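Local coordinates for protein E (Haemophilus influenzae, PDB 3ZH5) that acts as a multifunctional adhesin that binds host epithelial cells, vitronectin, laminin and plasminogen, supporting serum resistance and immune evasion, at residues A[69-74]-A[80-85]. Sequence-based numbering, arbitrary orientation.
Sequences QYKILN and LTQVRT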
loop_
_atom_site.group_PDB
_atom_site.type_symbol
_atom_site.label_atom_id
_atom_site.label_comp_id
_atom_site.label_asym_id
_atom_site.label_seq_id
_atom_site.Cartn_x
_atom_site.Cartn_y
_atom_site.Cartn_z
ATOM N N GLN A 69 1.629 -3.696 1.283
ATOM C CA GLN A 69 1.805 -4.228 -0.058
ATOM C C GLN A 69 2.860 -3.464 -0.805
ATOM O O GLN A 69 2.784 -2.249 -0.933
ATOM C CB GLN A 69 0.519 -4.151 -0.840
ATOM C CG GLN A 69 -0.508 -5.109 -0.305
ATOM C CD GLN A 69 -1.763 -5.116 -1.117
ATOM O OE1 GLN A 69 -2.356 -4.075 -1.397
ATOM N NE2 GLN A 69 -2.187 -6.298 -1.491
ATOM N N TYR A 70 3.832 -4.205 -1.306
ATOM C CA TYR A 70 4.912 -3.638 -2.092
ATOM C C TYR A 70 4.452 -3.365 -3.496
ATOM O O TYR A 70 4.034 -4.297 -4.231
ATOM C CB TYR A 70 6.033 -4.648 -2.132
ATOM C CG TYR A 70 7.379 -4.130 -2.633
ATOM C CD1 TYR A 70 7.510 -3.568 -3.894
ATOM C CD2 TYR A 70 8.499 -4.215 -1.837
ATOM C CE1 TYR A 70 8.758 -3.083 -4.338
ATOM C CE2 TYR A 70 9.729 -3.736 -2.263
ATOM C CZ TYR A 70 9.855 -3.182 -3.523
ATOM O OH TYR A 70 11.122 -2.694 -3.922
ATOM N N LYS A 71 4.524 -2.107 -3.888
ATOM C CA LYS A 71 4.151 -1.675 -5.240
ATOM C C LYS A 71 5.346 -1.130 -6.023
ATOM O O LYS A 71 6.253 -0.557 -5.424
ATOM C CB LYS A 71 3.112 -0.544 -5.150
ATOM C CG LYS A 71 1.902 -0.904 -4.315
ATOM C CD LYS A 71 1.030 -1.978 -4.990
ATOM C CE LYS A 71 -0.354 -1.970 -4.340
ATOM N NZ LYS A 71 -1.191 -3.101 -4.747
ATOM N N ILE A 72 5.266 -1.209 -7.356
ATOM C CA ILE A 72 6.178 -0.536 -8.223
ATOM C C ILE A 72 5.344 0.211 -9.228
ATOM O O ILE A 72 4.485 -0.377 -9.942
ATOM C CB ILE A 72 7.129 -1.512 -8.981
ATOM C CG1 ILE A 72 7.986 -2.316 -7.998
ATOM C CG2 ILE A 72 7.959 -0.736 -9.988
ATOM C CD1 ILE A 72 8.751 -3.471 -8.600
ATOM N N LEU A 73 5.590 1.520 -9.258
ATOM C CA LEU A 73 4.924 2.429 -10.172
ATOM C C LEU A 73 5.839 2.958 -11.261
ATOM O O LEU A 73 6.916 3.485 -10.984
ATOM C CB LEU A 73 4.296 3.600 -9.369
ATOM C CG LEU A 73 3.735 4.770 -10.167
ATOM C CD1 LEU A 73 2.450 4.300 -10.834
ATOM C CD2 LEU A 73 3.467 5.978 -9.220
ATOM N N ASN A 74 5.377 2.887 -12.504
ATOM C CA ASN A 74 5.986 3.619 -13.594
ATOM C C ASN A 74 5.216 4.922 -13.922
ATOM O O ASN A 74 4.111 4.876 -14.448
ATOM C CB ASN A 74 6.077 2.728 -14.821
ATOM C CG ASN A 74 6.894 3.351 -15.922
ATOM O OD1 ASN A 74 7.357 4.488 -15.802
ATOM N ND2 ASN A 74 7.126 2.598 -16.976
ATOM N N LEU A 80 1.290 -0.043 -12.622
ATOM C CA LEU A 80 1.459 -0.273 -11.195
ATOM C C LEU A 80 1.525 -1.769 -11.014
ATOM O O LEU A 80 0.567 -2.474 -11.351
ATOM C CB LEU A 80 0.243 0.215 -10.394
ATOM C CG LEU A 80 0.459 0.156 -8.873
ATOM C CD1 LEU A 80 1.491 1.176 -8.466
ATOM C CD2 LEU A 80 -0.766 0.483 -8.102
ATOM N N THR A 81 2.657 -2.262 -10.518
ATOM C CA THR A 81 2.828 -3.690 -10.231
ATOM C C THR A 81 2.667 -3.981 -8.750
ATOM O O THR A 81 3.246 -3.290 -7.879
ATOM C CB THR A 81 4.227 -4.107 -10.699
ATOM O OG1 THR A 81 4.383 -3.717 -12.075
ATOM C CG2 THR A 81 4.482 -5.585 -10.481
ATOM N N GLN A 82 1.846 -4.975 -8.453
ATOM C CA GLN A 82 1.711 -5.542 -7.110
ATOM C C GLN A 82 2.753 -6.630 -6.997
ATOM O O GLN A 82 2.719 -7.602 -7.774
ATOM C CB GLN A 82 0.310 -6.110 -6.893
ATOM C CG GLN A 82 0.112 -7.051 -5.687
ATOM C CD GLN A 82 0.384 -6.485 -4.321
ATOM O OE1 GLN A 82 0.257 -5.279 -4.072
ATOM N NE2 GLN A 82 0.715 -7.375 -3.394
ATOM N N VAL A 83 3.653 -6.483 -6.023
ATOM C CA VAL A 83 4.791 -7.405 -5.879
ATOM C C VAL A 83 4.606 -8.388 -4.740
ATOM O O VAL A 83 4.926 -9.579 -4.868
ATOM C CB VAL A 83 6.100 -6.610 -5.648
ATOM C CG1 VAL A 83 7.254 -7.529 -5.262
ATOM C CG2 VAL A 83 6.398 -5.821 -6.904
ATOM N N ARG A 84 4.148 -7.906 -3.603
ATOM C CA ARG A 84 3.943 -8.812 -2.474
ATOM C C ARG A 84 3.078 -8.202 -1.397
ATOM O O ARG A 84 2.847 -6.965 -1.352
ATOM C CB ARG A 84 5.246 -9.318 -1.880
ATOM C CG ARG A 84 5.937 -8.370 -0.958
ATOM C CD ARG A 84 7.111 -9.000 -0.235
ATOM N NE ARG A 84 6.695 -9.844 0.896
ATOM C CZ ARG A 84 6.924 -11.153 1.008
ATOM N NH1 ARG A 84 7.591 -11.814 0.065
ATOM N NH2 ARG A 84 6.505 -11.817 2.088
ATOM N N THR A 85 2.567 -9.111 -0.563
ATOM C CA THR A 85 1.642 -8.785 0.496
ATOM C C THR A 85 2.074 -9.412 1.792
ATOM O O THR A 85 2.411 -10.585 1.839
ATOM C CB THR A 85 0.239 -9.310 0.179
ATOM O OG1 THR A 85 -0.259 -8.643 -0.985
ATOM C CG2 THR A 85 -0.681 -9.057 1.339
HETATM O O HOH W 1 5.095 -1.138 -12.781
#
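Val83 pushes its branched side chain into the hollow between Tyr70 and Ile72: CB lies 3.8 Å from CD1 of the Tyr70 ring, approaching it obliquely, while CG2 meets Ile72 CD1 at 3.7 Å. Tyr70 sets CG anti to its backbone N (chi1 -167°), which lays the ring alongside the valine; the Tyr70 hydroxyl is hydrogen-bonded to His43 on strand 41-50. Val83 can fill this gap because a classic beta bulge sets both it and Arg84 opposite Tyr70, their side chains on one face. Tyr70 O accepts from Val83 N, and Tyr70 N donates to Arg84 O. The extra residue shifts the register of the antiparallel hairpin of strands 64-74 and 79-88, within the antiparallel sheet of the adhesin domain. On the other face the long, flexible Lys71 bends at chi2 (-69°), bringing NZ within 2.7 Å of Gln82 OE1, a bond that gives the charged end of this buried lysine an acceptor. Gln69, extended beyond CG, crosses Gln82 at about a right angle and sends NE2 along a nearly straight bond of 3.1 Å to Thr85 OG1. Further along this face, Leu80 CD1 fits against Leu73 CB at 3.8 Å; both leucines offer greasy bumps to helix 115-128.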